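Local coordinates for protein diketoreductase (Acinetobacter baylyi, PDB 4E12) that reduces dicarbonyl compounds with NADH and probably acts as an NAD-dependent (3S)-3-hydroxyacyl-CoA dehydrogenase in fatty acid beta-oxidation, at residues Lys138-His143 with Thr160-Glu165; Gln169-Ala174 with Met179-Leu184; Ala20-Phe25 with Asn146-Asn151; Pro199-Ala204 with Phe233-Ile238. All coordinates share one frame; numbering follows the deposited sequence.

Interaction 1 (Lys138-His143 with Thr160-Glu165); sequences KFLALH and TKTDPE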
loop_
_atom_site.group_PDB
_atom_site.type_symbol
_atom_site.label_atom_id
_atom_site.label_comp_id
_atom_site.label_asym_id
_atom_site.label_seq_id
_atom_site.Cartn_x
_atom_site.Cartn_y
_atom_site.Cartn_z
ATOM N N LYS A 138 17.273 19.136 22.911
ATOM C CA LYS A 138 17.587 19.719 21.614
ATOM C C LYS A 138 17.951 18.666 20.578
ATOM O O LYS A 138 18.587 18.991 19.573
ATOM C CB LYS A 138 18.739 20.727 21.749
ATOM C CG LYS A 138 18.407 21.976 22.557
ATOM C CD LYS A 138 19.614 22.889 22.636
ATOM C CE LYS A 138 19.280 24.227 23.282
ATOM N NZ LYS A 138 18.348 25.027 22.443
ATOM N N PHE A 139 17.567 17.415 20.823
ATOM C CA PHE A 139 17.887 16.320 19.917
ATOM C C PHE A 139 16.604 15.675 19.406
ATOM O O PHE A 139 15.678 15.409 20.173
ATOM C CB PHE A 139 18.741 15.274 20.624
ATOM C CG PHE A 139 19.113 14.117 19.761
ATOM C CD1 PHE A 139 18.761 12.819 20.114
ATOM C CD2 PHE A 139 19.825 14.324 18.580
ATOM C CE1 PHE A 139 19.107 11.737 19.313
ATOM C CE2 PHE A 139 20.180 13.254 17.769
ATOM C CZ PHE A 139 19.819 11.948 18.135
ATOM N N LEU A 140 16.541 15.451 18.101
ATOM C CA LEU A 140 15.428 14.726 17.512
ATOM C C LEU A 140 15.838 14.114 16.189
ATOM O O LEU A 140 17.001 14.201 15.783
ATOM C CB LEU A 140 14.198 15.632 17.352
ATOM C CG LEU A 140 14.398 17.029 16.752
ATOM C CD1 LEU A 140 15.012 16.952 15.364
ATOM C CD2 LEU A 140 13.079 17.783 16.726
ATOM N N ALA A 141 14.891 13.472 15.523
ATOM C CA ALA A 141 15.170 12.934 14.204
ATOM C C ALA A 141 14.503 13.811 13.171
ATOM O O ALA A 141 13.379 14.270 13.384
ATOM C CB ALA A 141 14.671 11.503 14.088
ATOM N N LEU A 142 15.221 14.059 12.078
ATOM C CA LEU A 142 14.697 14.712 10.890
ATOM C C LEU A 142 15.085 13.813 9.729
ATOM O O LEU A 142 16.246 13.786 9.309
ATOM C CB LEU A 142 15.329 16.099 10.724
ATOM C CG LEU A 142 14.752 16.959 9.596
ATOM C CD1 LEU A 142 13.287 17.259 9.926
ATOM C CD2 LEU A 142 15.546 18.247 9.449
ATOM N N HIS A 143 14.105 13.081 9.218
ATOM C CA HIS A 143 14.346 11.972 8.317
ATOM C C HIS A 143 13.841 12.314 6.931
ATOM O O HIS A 143 12.660 12.618 6.739
ATOM C CB HIS A 143 13.647 10.725 8.853
ATOM C CG HIS A 143 13.925 9.481 8.061
ATOM N ND1 HIS A 143 12.934 8.790 7.399
ATOM C CD2 HIS A 143 15.078 8.809 7.824
ATOM C CE1 HIS A 143 13.464 7.744 6.786
ATOM N NE2 HIS A 143 14.763 7.734 7.029
ATOM N N THR A 160 10.903 11.645 24.308
ATOM C CA THR A 160 10.150 12.237 25.404
ATOM C C THR A 160 10.902 13.445 25.978
ATOM O O THR A 160 10.303 14.329 26.595
ATOM C CB THR A 160 9.930 11.201 26.523
ATOM O OG1 THR A 160 11.199 10.688 26.951
ATOM C CG2 THR A 160 9.077 10.049 26.019
ATOM N N LYS A 161 12.214 13.490 25.753
ATOM C CA LYS A 161 13.059 14.561 26.288
ATOM C C LYS A 161 13.074 15.795 25.379
ATOM O O LYS A 161 13.472 16.877 25.815
ATOM C CB LYS A 161 14.494 14.052 26.472
ATOM C CG LYS A 161 14.596 12.761 27.262
ATOM C CD LYS A 161 16.005 12.184 27.219
ATOM C CE LYS A 161 16.077 10.857 27.964
ATOM N NZ LYS A 161 17.438 10.257 27.937
ATOM N N THR A 162 12.645 15.641 24.125
ATOM C CA THR A 162 12.724 16.738 23.159
ATOM C C THR A 162 11.879 17.939 23.566
ATOM O O THR A 162 10.709 17.799 23.923
ATOM C CB THR A 162 12.275 16.315 21.737
ATOM O OG1 THR A 162 13.105 15.253 21.264
ATOM C CG2 THR A 162 12.394 17.491 20.789
ATOM N N ASP A 163 12.477 19.124 23.487
ATOM C CA ASP A 163 11.774 20.369 23.761
ATOM C C ASP A 163 10.783 20.665 22.633
ATOM O O ASP A 163 11.173 20.797 21.471
ATOM C CB ASP A 163 12.788 21.514 23.899
ATOM C CG ASP A 163 12.137 22.865 24.205
ATOM O OD1 ASP A 163 10.915 23.028 24.014
ATOM O OD2 ASP A 163 12.865 23.782 24.639
ATOM N N PRO A 164 9.488 20.785 22.965
ATOM C CA PRO A 164 8.448 21.066 21.972
ATOM C C PRO A 164 8.767 22.268 21.103
ATOM O O PRO A 164 8.439 22.282 19.913
ATOM C CB PRO A 164 7.206 21.330 22.824
ATOM C CG PRO A 164 7.460 20.582 24.074
ATOM C CD PRO A 164 8.930 20.711 24.326
ATOM N N GLU A 165 9.394 23.278 21.699
ATOM C CA GLU A 165 9.759 24.493 20.981
ATOM C C GLU A 165 10.821 24.207 19.917
ATOM O O GLU A 165 10.805 24.790 18.825
ATOM C CB GLU A 165 10.256 25.555 21.970
ATOM C CG GLU A 165 10.920 26.770 21.324
ATOM C CD GLU A 165 10.023 27.507 20.348
ATOM O OE1 GLU A 165 8.877 27.064 20.125
ATOM O OE2 GLU A 165 10.476 28.532 19.792
#

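Interaction 2 (Gln169-Ala174 with Met179-Leu184); sequences QVVEFA and MVPIEL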
loop_
_atom_site.group_PDB
_atom_site.type_symbol
_atom_site.label_atom_id
_atom_site.label_comp_id
_atom_site.label_asym_id
_atom_site.label_seq_id
_atom_site.Cartn_x
_atom_site.Cartn_y
_atom_site.Cartn_z
ATOM N N GLN A 169 10.542 24.363 15.868
ATOM C CA GLN A 169 11.531 25.071 15.061
ATOM C C GLN A 169 12.030 24.175 13.923
ATOM O O GLN A 169 12.200 24.647 12.799
ATOM C CB GLN A 169 12.706 25.575 15.907
ATOM C CG GLN A 169 12.291 26.517 17.021
ATOM C CD GLN A 169 13.468 27.059 17.808
ATOM O OE1 GLN A 169 14.627 26.862 17.434
ATOM N NE2 GLN A 169 13.176 27.738 18.915
ATOM N N VAL A 170 12.261 22.894 14.210
ATOM C CA VAL A 170 12.668 21.962 13.160
ATOM C C VAL A 170 11.544 21.800 12.129
ATOM O O VAL A 170 11.801 21.743 10.920
ATOM C CB VAL A 170 13.095 20.583 13.741
ATOM C CG1 VAL A 170 13.347 19.586 12.622
ATOM C CG2 VAL A 170 14.368 20.740 14.565
ATOM N N VAL A 171 10.300 21.727 12.597
ATOM C CA VAL A 171 9.178 21.666 11.676
ATOM C C VAL A 171 9.181 22.876 10.770
ATOM O O VAL A 171 8.983 22.751 9.564
ATOM C CB VAL A 171 7.808 21.553 12.386
ATOM C CG1 VAL A 171 6.683 21.720 11.374
ATOM C CG2 VAL A 171 7.683 20.191 13.052
ATOM N N GLU A 172 9.420 24.056 11.330
ATOM C CA GLU A 172 9.424 25.259 10.504
ATOM C C GLU A 172 10.641 25.284 9.585
ATOM O O GLU A 172 10.559 25.740 8.443
ATOM C CB GLU A 172 9.310 26.516 11.382
ATOM C CG GLU A 172 7.932 26.611 12.058
ATOM C CD GLU A 172 7.836 27.712 13.089
ATOM O OE1 GLU A 172 8.880 28.327 13.398
ATOM O OE2 GLU A 172 6.714 27.950 13.598
ATOM N N PHE A 173 11.769 24.775 10.073
ATOM C CA PHE A 173 12.939 24.629 9.217
ATOM C C PHE A 173 12.612 23.704 8.053
ATOM O O PHE A 173 12.934 24.007 6.902
ATOM C CB PHE A 173 14.130 24.041 9.978
ATOM C CG PHE A 173 15.265 23.640 9.090
ATOM C CD1 PHE A 173 16.144 24.593 8.586
ATOM C CD2 PHE A 173 15.456 22.299 8.751
ATOM C CE1 PHE A 173 17.206 24.216 7.750
ATOM C CE2 PHE A 173 16.509 21.904 7.918
ATOM C CZ PHE A 173 17.389 22.854 7.413
ATOM N N ALA A 174 11.985 22.571 8.348
ATOM C CA ALA A 174 11.637 21.631 7.277
ATOM C C ALA A 174 10.851 22.331 6.147
ATOM O O ALA A 174 11.153 22.190 4.953
ATOM C CB ALA A 174 10.842 20.466 7.848
ATOM N N MET A 179 10.298 21.197 2.336
ATOM C CA MET A 179 9.850 19.833 2.599
ATOM C C MET A 179 8.425 19.874 3.122
ATOM O O MET A 179 7.974 20.912 3.607
ATOM C CB MET A 179 10.721 19.186 3.676
ATOM C CG MET A 179 12.209 19.245 3.398
ATOM S SD MET A 179 12.708 18.482 1.849
ATOM C CE MET A 179 12.210 16.818 2.121
ATOM N N VAL A 180 7.720 18.749 3.028
ATOM C CA VAL A 180 6.441 18.605 3.706
ATOM C C VAL A 180 6.742 17.946 5.040
ATOM O O VAL A 180 7.152 16.786 5.069
ATOM C CB VAL A 180 5.507 17.680 2.924
ATOM C CG1 VAL A 180 4.231 17.426 3.721
ATOM C CG2 VAL A 180 5.179 18.297 1.572
ATOM N N PRO A 181 6.567 18.673 6.156
ATOM C CA PRO A 181 6.849 18.083 7.464
ATOM C C PRO A 181 5.830 17.016 7.799
ATOM O O PRO A 181 4.621 17.238 7.734
ATOM C CB PRO A 181 6.666 19.254 8.427
ATOM C CG PRO A 181 6.849 20.448 7.593
ATOM C CD PRO A 181 6.260 20.104 6.274
ATOM N N ILE A 182 6.325 15.844 8.147
ATOM C CA ILE A 182 5.463 14.759 8.569
ATOM C C ILE A 182 5.700 14.666 10.050
ATOM O O ILE A 182 6.784 14.255 10.484
ATOM C CB ILE A 182 5.865 13.451 7.866
ATOM C CG1 ILE A 182 5.699 13.608 6.351
ATOM C CG2 ILE A 182 5.076 12.260 8.421
ATOM C CD1 ILE A 182 4.314 13.978 5.941
ATOM N N GLU A 183 4.711 15.085 10.838
ATOM C CA GLU A 183 4.925 15.232 12.274
ATOM C C GLU A 183 4.537 13.987 13.075
ATOM O O GLU A 183 3.353 13.654 13.191
ATOM C CB GLU A 183 4.213 16.494 12.793
ATOM C CG GLU A 183 4.718 17.787 12.146
ATOM C CD GLU A 183 3.991 19.050 12.620
ATOM O OE1 GLU A 183 3.838 19.245 13.843
ATOM O OE2 GLU A 183 3.567 19.849 11.764
ATOM N N LEU A 184 5.539 13.281 13.605
ATOM C CA LEU A 184 5.264 12.169 14.493
ATOM C C LEU A 184 5.225 12.656 15.927
ATOM O O LEU A 184 5.942 13.595 16.284
ATOM C CB LEU A 184 6.272 11.035 14.347
ATOM C CG LEU A 184 6.292 10.237 13.044
ATOM C CD1 LEU A 184 6.879 11.048 11.898
ATOM C CD2 LEU A 184 7.132 8.999 13.292
#

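Interaction 3 (Ala20-Phe25 with Asn146-Asn151); sequences AFQTAF and NHVWVN. With SO4 (sulfate ion), chain J.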
loop_
_atom_site.group_PDB
_atom_site.type_symbol
_atom_site.label_atom_id
_atom_site.label_comp_id
_atom_site.label_asym_id
_atom_site.label_seq_id
_atom_site.Cartn_x
_atom_site.Cartn_y
_atom_site.Cartn_z
ATOM N N ALA A 20 22.206 18.746 2.426
ATOM C CA ALA A 20 23.029 19.943 2.430
ATOM C C ALA A 20 22.671 20.840 1.258
ATOM O O ALA A 20 22.521 22.053 1.429
ATOM C CB ALA A 20 24.504 19.565 2.411
ATOM N N PHE A 21 22.482 20.247 0.079
ATOM C CA PHE A 21 22.212 21.032 -1.107
ATOM C C PHE A 21 20.832 21.651 -1.071
ATOM O O PHE A 21 20.689 22.830 -1.369
ATOM C CB PHE A 21 22.402 20.242 -2.409
ATOM C CG PHE A 21 22.485 21.129 -3.617
ATOM C CD1 PHE A 21 23.718 21.624 -4.040
ATOM C CD2 PHE A 21 21.334 21.483 -4.327
ATOM C CE1 PHE A 21 23.809 22.471 -5.166
ATOM C CE2 PHE A 21 21.411 22.322 -5.445
ATOM C CZ PHE A 21 22.648 22.815 -5.868
ATOM N N GLN A 22 19.817 20.865 -0.731
ATOM C CA GLN A 22 18.467 21.381 -0.545
ATOM C C GLN A 22 18.472 22.564 0.430
ATOM O O GLN A 22 17.810 23.583 0.216
ATOM C CB GLN A 22 17.547 20.265 -0.015
ATOM C CG GLN A 22 16.062 20.659 0.108
ATOM C CD GLN A 22 15.347 20.834 -1.227
ATOM O OE1 GLN A 22 15.922 20.625 -2.299
ATOM N NE2 GLN A 22 14.080 21.220 -1.164
ATOM N N THR A 23 19.229 22.430 1.511
ATOM C CA THR A 23 19.253 23.456 2.545
ATOM C C THR A 23 19.955 24.722 2.039
ATOM O O THR A 23 19.475 25.838 2.258
ATOM C CB THR A 23 19.885 22.906 3.846
ATOM O OG1 THR A 23 19.041 21.881 4.383
ATOM C CG2 THR A 23 20.032 23.998 4.886
ATOM N N ALA A 24 21.070 24.536 1.346
ATOM C CA ALA A 24 21.777 25.636 0.702
ATOM C C ALA A 24 20.899 26.311 -0.359
ATOM O O ALA A 24 20.767 27.540 -0.369
ATOM C CB ALA A 24 23.086 25.144 0.098
ATOM N N PHE A 25 20.266 25.511 -1.219
ATOM C CA PHE A 25 19.411 26.047 -2.295
ATOM C C PHE A 25 18.310 26.977 -1.755
ATOM O O PHE A 25 17.860 27.896 -2.449
ATOM C CB PHE A 25 18.782 24.896 -3.093
ATOM C CG PHE A 25 17.870 25.347 -4.204
ATOM C CD1 PHE A 25 18.343 26.162 -5.235
ATOM C CD2 PHE A 25 16.535 24.955 -4.221
ATOM C CE1 PHE A 25 17.486 26.575 -6.268
ATOM C CE2 PHE A 25 15.684 25.359 -5.239
ATOM C CZ PHE A 25 16.156 26.167 -6.260
ATOM N N ASN A 146 15.318 9.490 -0.162
ATOM C CA ASN A 146 16.239 9.649 -1.294
ATOM C C ASN A 146 15.550 10.470 -2.412
ATOM O O ASN A 146 14.361 10.282 -2.698
ATOM C CB ASN A 146 16.676 8.277 -1.810
ATOM C CG ASN A 146 17.872 8.356 -2.738
ATOM O OD1 ASN A 146 18.597 9.355 -2.757
ATOM N ND2 ASN A 146 18.079 7.306 -3.521
ATOM N N HIS A 147 16.305 11.380 -3.031
ATOM C CA HIS A 147 15.769 12.343 -3.997
ATOM C C HIS A 147 14.864 13.361 -3.313
ATOM O O HIS A 147 13.685 13.494 -3.654
ATOM C CB HIS A 147 15.051 11.635 -5.149
ATOM C CG HIS A 147 15.959 10.791 -5.988
ATOM N ND1 HIS A 147 15.690 10.486 -7.305
ATOM C CD2 HIS A 147 17.138 10.189 -5.697
ATOM C CE1 HIS A 147 16.661 9.732 -7.787
ATOM N NE2 HIS A 147 17.552 9.538 -6.832
ATOM N N VAL A 148 15.445 14.094 -2.366
ATOM C CA VAL A 148 14.705 14.996 -1.491
ATOM C C VAL A 148 14.009 16.119 -2.253
ATOM O O VAL A 148 13.018 16.663 -1.769
ATOM C CB VAL A 148 15.613 15.633 -0.406
ATOM C CG1 VAL A 148 16.319 14.555 0.406
ATOM C CG2 VAL A 148 16.607 16.598 -1.039
ATOM N N TRP A 149 14.528 16.485 -3.421
ATOM C CA TRP A 149 13.931 17.576 -4.183
ATOM C C TRP A 149 12.553 17.173 -4.710
ATOM O O TRP A 149 11.691 18.031 -4.920
ATOM C CB TRP A 149 14.836 18.012 -5.347
ATOM C CG TRP A 149 15.093 16.918 -6.327
ATOM C CD1 TRP A 149 14.338 16.589 -7.423
ATOM C CD2 TRP A 149 16.179 15.991 -6.295
ATOM N NE1 TRP A 149 14.886 15.508 -8.067
ATOM C CE2 TRP A 149 16.016 15.116 -7.395
ATOM C CE3 TRP A 149 17.270 15.805 -5.438
ATOM C CZ2 TRP A 149 16.907 14.065 -7.658
ATOM C CZ3 TRP A 149 18.157 14.761 -5.699
ATOM C CH2 TRP A 149 17.968 13.906 -6.800
ATOM N N VAL A 150 12.347 15.871 -4.913
ATOM C CA VAL A 150 11.082 15.360 -5.447
ATOM C C VAL A 150 10.266 14.591 -4.391
ATOM O O VAL A 150 9.073 14.852 -4.202
ATOM C CB VAL A 150 11.310 14.503 -6.724
ATOM C CG1 VAL A 150 12.259 13.349 -6.437
ATOM C CG2 VAL A 150 9.987 13.993 -7.257
ATOM N N ASN A 151 10.905 13.662 -3.692
ATOM C CA ASN A 151 10.251 12.971 -2.580
ATOM C C ASN A 151 10.530 13.804 -1.347
ATOM O O ASN A 151 11.427 13.489 -0.559
ATOM C CB ASN A 151 10.852 11.580 -2.417
ATOM C CG ASN A 151 10.752 10.765 -3.685
ATOM O OD1 ASN A 151 9.759 10.856 -4.414
ATOM N ND2 ASN A 151 11.790 9.987 -3.977
HETATM S S SO4 J . 20.925 7.811 -6.102
HETATM O O1 SO4 J . 20.370 8.976 -5.385
HETATM O O2 SO4 J . 22.349 8.068 -6.409
HETATM O O3 SO4 J . 20.163 7.609 -7.354
HETATM O O4 SO4 J . 20.811 6.603 -5.254
#

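Interaction 4 (Pro199-Ala204 with Phe233-Ile238); sequences PLLDAA and FEIFDI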
loop_
_atom_site.group_PDB
_atom_site.type_symbol
_atom_site.label_atom_id
_atom_site.label_comp_id
_atom_site.label_asym_id
_atom_site.label_seq_id
_atom_site.Cartn_x
_atom_site.Cartn_y
_atom_site.Cartn_z
ATOM N N PRO A 199 5.180 -3.327 5.251
ATOM C CA PRO A 199 4.162 -4.386 5.294
ATOM C C PRO A 199 3.530 -4.738 3.942
ATOM O O PRO A 199 3.237 -5.906 3.649
ATOM C CB PRO A 199 3.147 -3.862 6.323
ATOM C CG PRO A 199 3.959 -2.987 7.213
ATOM C CD PRO A 199 4.956 -2.307 6.297
ATOM N N LEU A 200 3.350 -3.729 3.098
ATOM C CA LEU A 200 2.852 -3.958 1.741
ATOM C C LEU A 200 3.850 -4.798 0.912
ATOM O O LEU A 200 3.479 -5.789 0.268
ATOM C CB LEU A 200 2.593 -2.607 1.058
ATOM C CG LEU A 200 2.147 -2.675 -0.397
ATOM C CD1 LEU A 200 0.874 -3.541 -0.485
ATOM C CD2 LEU A 200 1.925 -1.245 -0.922
ATOM N N LEU A 201 5.121 -4.416 0.958
ATOM C CA LEU A 201 6.140 -5.121 0.190
ATOM C C LEU A 201 6.381 -6.534 0.721
ATOM O O LEU A 201 6.610 -7.438 -0.081
ATOM C CB LEU A 201 7.451 -4.338 0.132
ATOM C CG LEU A 201 7.367 -2.947 -0.493
ATOM C CD1 LEU A 201 8.742 -2.291 -0.481
ATOM C CD2 LEU A 201 6.829 -3.017 -1.918
ATOM N N ASP A 202 6.356 -6.710 2.045
ATOM C CA ASP A 202 6.447 -8.052 2.643
ATOM C C ASP A 202 5.294 -8.935 2.198
ATOM O O ASP A 202 5.476 -10.133 1.962
ATOM C CB ASP A 202 6.436 -7.998 4.173
ATOM C CG ASP A 202 7.723 -7.464 4.751
ATOM O OD1 ASP A 202 8.690 -7.258 3.984
ATOM O OD2 ASP A 202 7.769 -7.258 5.978
ATOM N N ALA A 203 4.097 -8.357 2.112
ATOM C CA ALA A 203 2.935 -9.125 1.666
ATOM C C ALA A 203 3.084 -9.555 0.207
ATOM O O ALA A 203 2.766 -10.688 -0.151
ATOM C CB ALA A 203 1.660 -8.308 1.829
ATOM N N ALA A 204 3.523 -8.651 -0.654
ATOM C CA ALA A 204 3.705 -8.996 -2.069
ATOM C C ALA A 204 4.772 -10.097 -2.226
ATOM O O ALA A 204 4.625 -11.040 -3.015
ATOM C CB ALA A 204 4.114 -7.748 -2.855
ATOM N N PHE A 233 6.048 -4.578 -6.977
ATOM C CA PHE A 233 7.289 -5.000 -7.621
ATOM C C PHE A 233 7.914 -3.875 -8.433
ATOM O O PHE A 233 9.140 -3.757 -8.515
ATOM C CB PHE A 233 7.105 -6.334 -8.356
ATOM C CG PHE A 233 6.822 -7.472 -7.407
ATOM C CD1 PHE A 233 7.877 -8.139 -6.785
ATOM C CD2 PHE A 233 5.517 -7.867 -7.125
ATOM C CE1 PHE A 233 7.631 -9.186 -5.895
ATOM C CE2 PHE A 233 5.269 -8.913 -6.229
ATOM C CZ PHE A 233 6.319 -9.569 -5.622
ATOM N N GLU A 234 7.067 -3.015 -8.980
ATOM C CA GLU A 234 7.559 -1.801 -9.612
ATOM C C GLU A 234 8.269 -0.975 -8.547
ATOM O O GLU A 234 9.330 -0.405 -8.801
ATOM C CB GLU A 234 6.392 -1.016 -10.186
ATOM C CG GLU A 234 5.613 -1.777 -11.208
ATOM C CD GLU A 234 4.486 -0.955 -11.750
ATOM O OE1 GLU A 234 3.358 -1.104 -11.248
ATOM O OE2 GLU A 234 4.737 -0.145 -12.663
ATOM N N ILE A 235 7.676 -0.921 -7.355
ATOM C CA ILE A 235 8.278 -0.237 -6.206
ATOM C C ILE A 235 9.595 -0.888 -5.794
ATOM O O ILE A 235 10.563 -0.169 -5.547
ATOM C CB ILE A 235 7.307 -0.159 -4.994
ATOM C CG1 ILE A 235 6.076 0.673 -5.368
ATOM C CG2 ILE A 235 8.023 0.378 -3.755
ATOM C CD1 ILE A 235 5.024 0.797 -4.268
ATOM N N PHE A 236 9.663 -2.224 -5.715
ATOM C CA PHE A 236 10.950 -2.903 -5.444
ATOM C C PHE A 236 12.061 -2.496 -6.411
ATOM O O PHE A 236 13.223 -2.336 -6.012
ATOM C CB PHE A 236 10.834 -4.440 -5.517
ATOM C CG PHE A 236 10.342 -5.086 -4.251
ATOM C CD1 PHE A 236 9.208 -5.901 -4.260
ATOM C CD2 PHE A 236 11.016 -4.884 -3.049
ATOM C CE1 PHE A 236 8.749 -6.515 -3.075
ATOM C CE2 PHE A 236 10.572 -5.490 -1.857
ATOM C CZ PHE A 236 9.431 -6.308 -1.874
ATOM N N ASP A 237 11.729 -2.395 -7.688
ATOM C CA ASP A 237 12.720 -1.946 -8.676
ATOM C C ASP A 237 13.244 -0.538 -8.361
ATOM O O ASP A 237 14.429 -0.256 -8.532
ATOM C CB ASP A 237 12.177 -2.000 -10.106
ATOM C CG ASP A 237 12.070 -3.416 -10.652
ATOM O OD1 ASP A 237 12.640 -4.349 -10.056
ATOM O OD2 ASP A 237 11.418 -3.596 -11.701
ATOM N N ILE A 238 12.363 0.342 -7.909
ATOM C CA ILE A 238 12.740 1.704 -7.565
ATOM C C ILE A 238 13.606 1.758 -6.313
ATOM O O ILE A 238 14.619 2.463 -6.285
ATOM C CB ILE A 238 11.483 2.574 -7.399
ATOM C CG1 ILE A 238 10.800 2.706 -8.757
ATOM C CG2 ILE A 238 11.846 3.913 -6.785
ATOM C CD1 ILE A 238 9.453 3.309 -8.720
#

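Interaction 1 (Lys138-His143 with Thr160-Glu165)
With chi1 at -60°, Thr162 holds OG1 beside its own backbone N and pointing at Phe139, while CG2, anti to that N, faces Leu140. The hydroxyl therefore donates to Phe139 O at 2.8 Å from OG1, nearly in line with the carbonyl (C=O...donor angle 161°). This is the single hydrogen bond across the contact, and the same OG1 is also bonded to the backbone N of Thr159, so one small side chain fastens its loop at two points. Leu140, its CG set between N and carbonyl carbon, crosses Thr162 at about a right angle; its CD2 lies 4.1 Å from Thr162 CG2, a light apolar touch beside the polar one. Its branches continue inward onto Val170. Helix 164-176 starts just beyond, with Asp163 as its N-cap: Asp163 OD1 takes Glu165 N at 2.8 Å, met from above the carboxylate plane. Phe139 turns its ring to the other side of the sheet, edge-to-face with Tyr104. Strand 139-144 ends near His143, predicted to matter for catalysis. Its start is thus held to the loop between strand 153-158 and helix 164-176, within the Rossmann-type NAD-binding domain of the 3-hydroxyacyl-CoA dehydrogenase family.

Interaction 2 (Gln169-Ala174 with Met179-Leu184)
Both methyls of Val171 lie against the Glu183 carboxylate, CG1 3.7 Å from OE2 and CG2 3.9 Å from CD, while the Pro181 ring turns its CB-CG edge to the same valine. Proline CB is 3.8 Å from Val171 CG1, and CG also sits 4.0 Å from Ala174 CB, so the ring edge fits between two residues one helical turn apart. Glu183 reaches back to the valine through a chain extended beyond CG, which itself lies beside the backbone N. At the helix end Met179 N donates to Ala174 O at 2.9 Å, with an N-H...O angle of 156° and the donor tilted 30° from the carbonyl plane; donor and acceptor are five residues apart, so the bond closes the chain reversal after the helix. The helix and strand segments run at 149° with axes 7.9 Å apart, the return leg of a beta-alpha-beta unit begun by strand 153-158. Val180 and Ile182 point the other way and pack on Ile224 and Thr221 of the second subunit. Chemically, the contact is apolar packing closed by one backbone bond; within residues 169-174 the carboxylate meets the methyl groups of Val171, with no charge pairing between the two segments.

Interaction 3 (Ala20-Phe25 with Asn146-Asn151)
Gln22 and Val148 form the tight part of this contact: valine CG2 comes within 3.9 Å of Gln22 CB, and both residues are buried. The glutamine starts with CG anti to its backbone N (chi1 -175°) and then bends at chi2 (71°), which lays the amide alongside the loop, with OE1 4.1 Å from Trp149 CA. No hydrogen bond crosses between the segments; the amide is satisfied elsewhere, OE1 by Tyr54 OH and NE2 by Ile177 O, so its rotation is fixed from both ends.

The other side of the loop is looser and largely exposed. The His147 ring has Trp149 CH2 over one face, 3.8 Å above its plane and offset toward the rim. At its edge His147 NE2 donates to sulfate O3 at 3.3 Å, nearly straight at 172°; the bonds from Asn146 ND2 to the same ion are weak, and the sulfate probably came from the crystallisation liquor. The loop keeps its shape by internal bonds: Asn151 ND2 donates to Asn146 O at 2.9 Å, and His147 O accepts from both Val150 N and Asn151 N.

Tyr54 of helix 37-57 meets the Trp149 ring and, edge-to-face, those of Phe21 and Phe25. The contact thus lies where helix 14-25, flanked by helix 37-57 and strand 29-33, meets the turn connecting strands 139-144 and 153-158.

Interaction 4 (Pro199-Ala204 with Phe233-Ile238)
Ala204, which packs on Phe233, gives its amide N to Leu200 O at 3.0 Å, a bond within helix 199-204; no hydrogen bond passes between the two segments. Ala204 O also meets the Phe233 ring at its edge, near the ring plane, with CZ 3.4 Å away, while Ala204 CB sits 3.8 Å from Phe233 CE2. The main apolar meeting is between Leu201 and Phe236, whose side chains approach from opposite directions. Leu201 CB lies 3.4 Å from Phe236 CZ, and CD2 stands over a face of that ring, 4.2 Å from its centroid and 13° off the normal, a CH-pi contact. Placing CG beside the backbone N (chi1 -59°) sends this branched end across the ring, where CD2 also reaches Ile235 CG2 at 4.0 Å. Two phenyl rings filling the interface fit the wide axis separation, 10.5 Å, of segments that cross at -114°. Farther round, Phe233 stacks edge-to-face with Phe280, and Leu200 and Ala204 pack on Trp222 and Leu196 of the second subunit. This steeply crossed helix-helix packing is part of the helical C-terminal domain of the 3-hydroxyacyl-CoA dehydrogenase family, whose helix 193-209 also reaches the second subunit.

Interactions 1, 2 and 3 lie in the NAD-binding domain, interaction 4 in the helical C-terminal domain, with its centre 25 to 31 Å from those of the others. Interactions 1 and 2, centres 11 Å apart, share helix 164-176 and the mixed sheet, and meet directly where Leu142 CD1 packs on Val170 CG1 at 3.6 Å. Interaction 2 also touches interaction 3, whose centre is 14 Å away, through Phe173 CZ and Thr23 OG1 at 3.6 Å. Along the chain interaction 3 opens first and alternates with interaction 1, whereas 1, 2 and 4 follow in series. Strand 180-183 leads into helix 193-209, and interactions 2 and 4 both touch the second subunit, so both domains contribute to the dimer.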